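Local coordinates for initiator protein NS1 (Murine minute virus, PDB 4R94) that nicks DNA at the viral replication origin and unwinds it as a helicase, its N-terminal nickase domain binding the origin and a magnesium ion, at residues N150-W153 against S154-L157. Residues are numbered along the deposited sequence; the frame is centred on the assembly and turned at random.
Sequences NVYW and SRWL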
# COMPACT_ATOMS: atom_id res chain seq x y z
N ASN A 150 -12.07 3.44 -1.79
CA ASN A 150 -11.85 4.79 -2.28
C ASN A 150 -12.61 5.80 -1.42
O ASN A 150 -12.13 6.91 -1.20
CB ASN A 150 -12.27 4.93 -3.75
CG ASN A 150 -11.44 5.96 -4.50
OD1 ASN A 150 -11.22 5.81 -5.69
ND2 ASN A 150 -10.98 6.98 -3.82
N VAL A 151 -13.78 5.41 -0.92
CA VAL A 151 -14.50 6.30 0.03
C VAL A 151 -13.65 6.59 1.26
O VAL A 151 -13.44 7.76 1.62
CB VAL A 151 -15.84 5.69 0.48
CG1 VAL A 151 -16.43 6.52 1.65
CG2 VAL A 151 -16.80 5.65 -0.70
N TYR A 152 -13.14 5.55 1.91
CA TYR A 152 -12.36 5.76 3.13
C TYR A 152 -11.02 6.44 2.85
O TYR A 152 -10.58 7.28 3.64
CB TYR A 152 -12.14 4.44 3.86
CG TYR A 152 -13.42 3.90 4.48
CD1 TYR A 152 -14.13 4.67 5.41
CD2 TYR A 152 -13.91 2.66 4.13
CE1 TYR A 152 -15.31 4.19 5.97
CE2 TYR A 152 -15.08 2.18 4.68
CZ TYR A 152 -15.77 2.94 5.59
OH TYR A 152 -16.94 2.44 6.13
N TRP A 153 -10.41 6.13 1.71
CA TRP A 153 -9.13 6.72 1.35
C TRP A 153 -9.28 8.22 1.14
O TRP A 153 -8.50 9.02 1.69
CB TRP A 153 -8.58 6.02 0.08
CG TRP A 153 -7.26 6.50 -0.47
CD1 TRP A 153 -7.03 6.91 -1.76
CD2 TRP A 153 -5.99 6.53 0.20
NE1 TRP A 153 -5.69 7.21 -1.93
CE2 TRP A 153 -5.04 7.00 -0.74
CE3 TRP A 153 -5.57 6.23 1.50
CZ2 TRP A 153 -3.69 7.17 -0.42
CZ3 TRP A 153 -4.22 6.39 1.81
CH2 TRP A 153 -3.31 6.88 0.87
N SER A 154 -10.30 8.61 0.40
CA SER A 154 -10.52 10.04 0.13
C SER A 154 -10.85 10.75 1.44
O SER A 154 -10.36 11.85 1.70
CB SER A 154 -11.63 10.24 -0.90
OG SER A 154 -12.87 9.71 -0.44
N ARG A 155 -11.65 10.09 2.28
CA ARG A 155 -12.00 10.66 3.57
C ARG A 155 -10.79 10.90 4.44
O ARG A 155 -10.64 11.99 5.02
CB ARG A 155 -12.99 9.75 4.30
CG ARG A 155 -14.40 9.94 3.78
CD ARG A 155 -15.36 8.99 4.43
NE ARG A 155 -15.58 9.32 5.84
CZ ARG A 155 -16.35 8.61 6.66
NH1 ARG A 155 -16.98 7.53 6.21
NH2 ARG A 155 -16.48 8.98 7.93
N TRP A 156 -9.93 9.89 4.55
CA TRP A 156 -8.74 10.02 5.39
C TRP A 156 -7.73 11.01 4.83
O TRP A 156 -7.11 11.77 5.58
CB TRP A 156 -8.06 8.66 5.60
CG TRP A 156 -8.70 7.90 6.70
CD1 TRP A 156 -9.46 6.77 6.59
CD2 TRP A 156 -8.71 8.25 8.09
NE1 TRP A 156 -9.91 6.37 7.83
CE2 TRP A 156 -9.46 7.27 8.77
CE3 TRP A 156 -8.12 9.29 8.83
CZ2 TRP A 156 -9.65 7.29 10.15
CZ3 TRP A 156 -8.32 9.31 10.21
CH2 TRP A 156 -9.07 8.32 10.85
N LEU A 157 -7.54 11.02 3.50
CA LEU A 157 -6.63 11.99 2.91
C LEU A 157 -7.04 13.42 3.23
O LEU A 157 -6.20 14.26 3.55
CB LEU A 157 -6.55 11.81 1.40
CG LEU A 157 -5.77 10.58 0.93
CD1 LEU A 157 -5.85 10.48 -0.58
CD2 LEU A 157 -4.29 10.61 1.37
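Two successive turns of helix 142-160 in the HUH-type nickase domain meet where Trp153 and Leu157, one turn apart, form an i to i+4 CH-pi pair. Leu157 CD1 sits over one face of the indole, 3.7 Å from the centroid of the five-membered ring and shifted toward the NE1-CE2 bond. Its approach is 19° off the ring normal. The other methyl, CD2, reaches the six-membered ring, 3.9 Å from Trp153 CH2. The indole reaches inward to strand 24-31 of the central antiparallel sheet, where NE1 bonds to Lys31 O and the ring meets Phe30 edge-to-face; the side chain lies about 8 Å from that of the metal ligand His127. Leu157 itself packs on Phe90 of helix 81-104 and on Tyr47 and Trp182 in loops.

On the flank turned to helix 167-179, Ser154 folds its hydroxyl back over the preceding turn, chi1 of 61° bringing OG close to two carbonyl oxygens. Ser154 OG lies 2.9 Å from Val151 O and 3.0 Å from Asn150 O, and these two and Glu178 all lie within reach of the one hydroxyl proton. Arg174 of helix 167-179 donates its NE to OG, and Glu178 of the same helix is a further partner, so the hydroxyl ties the two helices together. Asn150 O accepts the helical bond from Ser154 N, and the i to i+4 pattern continues through Leu157 N to Trp153 O at 2.9 Å.

Arg155, at the exposed edge, runs alongside Val151 and Tyr152, whose phenol packs against helix 81-104. A bend in its chain carries the guanidinium beside the phenol, the two planes inclined by 34°. Arg155 NH1 comes within 3.7 Å of Tyr152 CE1.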